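Local coordinates for Ps01740 (Pseudomonas sp. UW4, PDB 5UIF), which is a tautomerase-superfamily homologue of cis-3-chloroacrylic acid dehalogenase and probably catalyses hydrolytic dehalogenation of similar haloacrylic acids, at residues Cys5-Gly10 with Asp85-Val90; Ser26-Glu31 with Ser37-Leu42. All coordinates share one frame; numbering follows the deposited sequence.

Interaction 1: Cys5-Gly10 with Asp85-Val90; sequences CQTVKG and DVYMAV
Tyr87 reaches from helix 73-91 to the sheet, and its ring end meets Cys5 and Thr7 of strand 2-8. The backbones stay well apart: the nearest alpha carbons, Cys5 CA and Tyr87 CA, are 10.2 Å from each other, so side chains alone make the contact. Tyr87 CB leaves the helix toward the strand, and with CG anti to the backbone N (chi1 -177°) the ring extends toward the strand as well. CB and CG touch neither strand residue. Further out, CD1 is still 4.8 Å from Cys5 SG, but CE1 approaches that sulfur to 4.3 Å. Cys5 SG lies 5.4 Å from the Tyr87 ring centroid and 57° off the ring normal, an oblique sulfur-aromatic contact. Next along, CZ stands 4.2 Å from Thr7 CG2. At the tip, Tyr87 OH ends against the same methyl, 3.2 Å from Thr7 CG2, and the two side chains run at a slant to one another. Thr7 OG1 sits between its own backbone N and carbonyl carbon (chi1 64°), 5.0 Å from Tyr87 OH, while CG2 is the branch turned to the phenol. Ala61 and Ile63 of strand 61-68, Leu20 of helix 14-32, Thr11 and Ala93 also pack on Tyr87, and the backbone of Cys5 and Thr7 pairs with strand 40-46. No hydrogen bond joins the two segments: Tyr87 OH takes none from Cys5 or Thr7, and its nearest atom across the contact is a methyl carbon. The contact therefore rests on van der Waals and sulfur-aromatic packing, which sets no single bonding direction, in the buried layer between helix and sheet.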
# COMPACT_ATOMS: atom_id res chain seq x y z
N CYS A 5 5.03 -7.33 -3.25
CA CYS A 5 6.06 -7.91 -2.40
C CYS A 5 7.04 -6.85 -1.92
O CYS A 5 7.69 -6.17 -2.72
CB CYS A 5 6.81 -9.01 -3.15
SG CYS A 5 7.99 -9.94 -2.14
N GLN A 6 7.15 -6.70 -0.60
CA GLN A 6 8.05 -5.72 -0.01
C GLN A 6 9.15 -6.40 0.80
O GLN A 6 8.89 -7.01 1.84
CB GLN A 6 7.28 -4.75 0.88
CG GLN A 6 6.52 -3.68 0.12
CD GLN A 6 5.82 -2.70 1.05
OE1 GLN A 6 5.64 -2.97 2.23
NE2 GLN A 6 5.44 -1.55 0.50
N THR A 7 10.39 -6.29 0.32
CA THR A 7 11.54 -6.85 1.03
C THR A 7 12.65 -5.81 1.15
O THR A 7 12.60 -4.75 0.53
CB THR A 7 12.10 -8.09 0.31
OG1 THR A 7 12.60 -7.73 -0.98
CG2 THR A 7 11.02 -9.16 0.15
N VAL A 8 13.65 -6.13 1.96
CA VAL A 8 14.83 -5.27 2.09
C VAL A 8 15.69 -5.40 0.84
O VAL A 8 15.84 -6.49 0.29
CB VAL A 8 15.66 -5.64 3.35
CG1 VAL A 8 16.95 -4.84 3.40
CG2 VAL A 8 14.83 -5.41 4.61
N LYS A 9 16.22 -4.27 0.38
CA LYS A 9 17.05 -4.20 -0.82
C LYS A 9 18.15 -5.26 -0.85
O LYS A 9 18.99 -5.32 0.04
CB LYS A 9 17.67 -2.81 -0.95
CG LYS A 9 18.56 -2.62 -2.17
CD LYS A 9 19.09 -1.20 -2.23
CE LYS A 9 19.90 -0.95 -3.49
NZ LYS A 9 20.36 0.46 -3.59
N GLY A 10 18.13 -6.10 -1.88
CA GLY A 10 19.14 -7.13 -2.05
C GLY A 10 18.64 -8.53 -1.71
O GLY A 10 19.37 -9.51 -1.85
N ASP A 85 4.57 -20.76 1.85
CA ASP A 85 5.44 -21.92 1.66
C ASP A 85 6.42 -21.70 0.51
O ASP A 85 7.59 -22.07 0.61
CB ASP A 85 4.60 -23.17 1.39
CG ASP A 85 3.97 -23.73 2.65
OD1 ASP A 85 4.52 -23.51 3.75
OD2 ASP A 85 2.92 -24.40 2.54
N VAL A 86 5.93 -21.11 -0.57
CA VAL A 86 6.75 -20.86 -1.75
C VAL A 86 7.86 -19.85 -1.47
O VAL A 86 9.02 -20.08 -1.83
CB VAL A 86 5.89 -20.37 -2.93
CG1 VAL A 86 6.74 -19.64 -3.96
CG2 VAL A 86 5.14 -21.53 -3.57
N TYR A 87 7.51 -18.74 -0.82
CA TYR A 87 8.49 -17.69 -0.55
C TYR A 87 9.62 -18.19 0.35
O TYR A 87 10.78 -17.84 0.14
CB TYR A 87 7.82 -16.47 0.09
CG TYR A 87 8.79 -15.34 0.33
CD1 TYR A 87 9.08 -14.42 -0.68
CD2 TYR A 87 9.44 -15.19 1.55
CE1 TYR A 87 9.97 -13.39 -0.47
CE2 TYR A 87 10.33 -14.16 1.77
CZ TYR A 87 10.59 -13.26 0.76
OH TYR A 87 11.48 -12.23 0.97
N MET A 88 9.28 -19.00 1.35
CA MET A 88 10.28 -19.54 2.26
C MET A 88 11.19 -20.53 1.55
O MET A 88 12.35 -20.70 1.92
CB MET A 88 9.61 -20.22 3.45
CG MET A 88 8.93 -19.25 4.41
SD MET A 88 8.18 -20.11 5.82
CE MET A 88 9.61 -20.95 6.49
N ALA A 89 10.66 -21.19 0.52
CA ALA A 89 11.43 -22.16 -0.24
C ALA A 89 12.35 -21.48 -1.25
O ALA A 89 13.45 -21.95 -1.51
CB ALA A 89 10.50 -23.13 -0.94
N VAL A 90 11.88 -20.38 -1.81
CA VAL A 90 12.64 -19.63 -2.81
C VAL A 90 13.76 -18.82 -2.15
O VAL A 90 14.87 -18.74 -2.67
CB VAL A 90 11.72 -18.69 -3.62
CG1 VAL A 90 12.54 -17.71 -4.45
CG2 VAL A 90 10.78 -19.50 -4.51

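Interaction 2: Ser26-Glu31 with Ser37-Leu42; sequences SIHTRE and SYVHVL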
# COMPACT_ATOMS: atom_id res chain seq x y z
N SER A 26 0.06 -18.64 -10.64
CA SER A 26 -0.48 -20.00 -10.73
C SER A 26 -1.38 -20.34 -9.54
O SER A 26 -2.43 -20.96 -9.71
CB SER A 26 0.66 -21.01 -10.82
OG SER A 26 0.16 -22.34 -10.85
N ILE A 27 -0.96 -19.92 -8.35
CA ILE A 27 -1.71 -20.18 -7.13
C ILE A 27 -3.06 -19.45 -7.14
O ILE A 27 -4.08 -20.01 -6.75
CB ILE A 27 -0.91 -19.77 -5.88
CG1 ILE A 27 0.34 -20.64 -5.75
CG2 ILE A 27 -1.76 -19.87 -4.63
CD1 ILE A 27 1.37 -20.08 -4.78
N HIS A 28 -3.05 -18.21 -7.62
CA HIS A 28 -4.27 -17.41 -7.65
C HIS A 28 -5.26 -17.90 -8.71
O HIS A 28 -6.45 -18.04 -8.43
CB HIS A 28 -3.94 -15.94 -7.92
CG HIS A 28 -5.15 -15.05 -7.96
ND1 HIS A 28 -5.67 -14.46 -6.83
CD2 HIS A 28 -5.93 -14.67 -8.99
CE1 HIS A 28 -6.73 -13.74 -7.17
NE2 HIS A 28 -6.91 -13.86 -8.47
N THR A 29 -4.77 -18.16 -9.91
CA THR A 29 -5.62 -18.60 -11.02
C THR A 29 -6.29 -19.94 -10.74
O THR A 29 -7.35 -20.24 -11.28
CB THR A 29 -4.82 -18.72 -12.33
OG1 THR A 29 -3.72 -19.61 -12.15
CG2 THR A 29 -4.30 -17.36 -12.77
N ARG A 30 -5.67 -20.74 -9.88
CA ARG A 30 -6.19 -22.06 -9.54
C ARG A 30 -7.28 -21.98 -8.48
O ARG A 30 -8.36 -22.55 -8.64
CB ARG A 30 -5.06 -22.96 -9.05
CG ARG A 30 -5.53 -24.29 -8.49
CD ARG A 30 -4.40 -24.99 -7.75
NE ARG A 30 -4.05 -24.30 -6.51
CZ ARG A 30 -2.81 -24.12 -6.08
NH1 ARG A 30 -1.79 -24.59 -6.78
NH2 ARG A 30 -2.59 -23.48 -4.94
N GLU A 31 -7.00 -21.27 -7.39
CA GLU A 31 -7.90 -21.22 -6.25
C GLU A 31 -9.13 -20.36 -6.50
O GLU A 31 -10.20 -20.62 -5.95
CB GLU A 31 -7.15 -20.70 -5.01
CG GLU A 31 -6.01 -21.59 -4.55
CD GLU A 31 -6.50 -22.95 -4.07
OE1 GLU A 31 -7.65 -23.04 -3.60
OE2 GLU A 31 -5.72 -23.92 -4.16
N SER A 37 -4.36 -13.09 -17.10
CA SER A 37 -4.15 -11.77 -17.69
C SER A 37 -4.47 -10.63 -16.72
O SER A 37 -3.95 -9.52 -16.86
CB SER A 37 -5.01 -11.62 -18.95
OG SER A 37 -6.38 -11.82 -18.67
N TYR A 38 -5.31 -10.91 -15.73
CA TYR A 38 -5.71 -9.90 -14.75
C TYR A 38 -4.79 -9.92 -13.53
O TYR A 38 -4.87 -9.03 -12.68
CB TYR A 38 -7.16 -10.11 -14.33
CG TYR A 38 -8.17 -9.84 -15.42
CD1 TYR A 38 -8.83 -8.62 -15.49
CD2 TYR A 38 -8.46 -10.80 -16.38
CE1 TYR A 38 -9.75 -8.36 -16.49
CE2 TYR A 38 -9.38 -10.55 -17.38
CZ TYR A 38 -10.02 -9.33 -17.43
OH TYR A 38 -10.94 -9.07 -18.42
N VAL A 39 -3.93 -10.93 -13.44
CA VAL A 39 -3.04 -11.08 -12.30
C VAL A 39 -1.78 -10.24 -12.45
O VAL A 39 -0.98 -10.46 -13.36
CB VAL A 39 -2.64 -12.55 -12.09
CG1 VAL A 39 -1.72 -12.69 -10.90
CG2 VAL A 39 -3.88 -13.42 -11.91
N HIS A 40 -1.60 -9.28 -11.54
CA HIS A 40 -0.43 -8.42 -11.56
C HIS A 40 0.41 -8.60 -10.30
O HIS A 40 -0.12 -8.62 -9.19
CB HIS A 40 -0.84 -6.95 -11.71
CG HIS A 40 -1.80 -6.70 -12.83
ND1 HIS A 40 -1.39 -6.60 -14.14
CD2 HIS A 40 -3.14 -6.53 -12.83
CE1 HIS A 40 -2.45 -6.37 -14.91
NE2 HIS A 40 -3.52 -6.33 -14.14
N VAL A 41 1.72 -8.72 -10.48
CA VAL A 41 2.64 -8.88 -9.35
C VAL A 41 3.71 -7.79 -9.36
O VAL A 41 4.42 -7.62 -10.35
CB VAL A 41 3.32 -10.26 -9.35
CG1 VAL A 41 4.22 -10.41 -8.14
CG2 VAL A 41 2.27 -11.37 -9.39
N LEU A 42 3.82 -7.06 -8.25
CA LEU A 42 4.78 -5.97 -8.14
C LEU A 42 5.83 -6.26 -7.07
O LEU A 42 5.53 -6.89 -6.05
CB LEU A 42 4.07 -4.66 -7.83
CG LEU A 42 2.80 -4.35 -8.63
CD1 LEU A 42 2.21 -3.02 -8.18
CD2 LEU A 42 3.08 -4.34 -10.13
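Val39, just ahead of strand 40-46, meets His28 and Thr29 of helix 14-32. Earlier in the segment, Ser37 points away from the helix, and the ring of Tyr38 leads away too, packing on Pro1 and Glu112. At Val39 the chain turns its side chain toward the helix. CG2, the methyl beside the backbone N, does all the touching, whereas CG1 lies anti to that N (chi1 180°). CG2 reaches His28 CD2 at 3.8 Å, oblique to the imidazole, and the two side chains pass each other in opposite directions. The same methyl lies 4.1 Å from Thr29 CG2, those side chains crossing at roughly a right angle. His28 turns CD2 to the valine, while ND1 is hydrogen-bonded to Tyr3 OH. Thr29 keeps OG1 for the helix, bonded to the carbonyl of Thr25, and offers its methyl. His28 and Val39 also pack on Pro1, the N-terminal proline that is catalytic in the tautomerase superfamily and probably so here. Beyond Val39, His40, Val41 and Leu42 pass into the sheet, pairing antiparallel with a strand of the third subunit; there His40 ND1 bonds to Thr53 OG1 of that subunit. The contact thus lies at the return of the beta-alpha-beta crossover, with helix 14-32 lying over the residue that leads into strand 40-46, strand 2-8 alongside that strand in the sheet, and helix 73-91 packed against Ile27 and Glu31.

The centres of the two interactions lie about 17 Å apart, on opposite sides of the chain's centre, and both reach the same mixed sheet, interaction 2 through the loop entering strand 40-46. Along the chain the segments come in the order 5-10, 26-31, 37-42, 85-90, so interaction 2 closes within the first beta-alpha-beta unit and interaction 1 then brings the later helix 73-91 onto strand 2-8. They also touch directly: Cys5 N is 2.9 Å from Leu42 O, a probable hydrogen bond between neighbouring strands, and Val86 CG2 packs 4.2 Å from Ile27 CD1 between the helices. Together they unite two helices and one sheet in the tautomerase-superfamily fold.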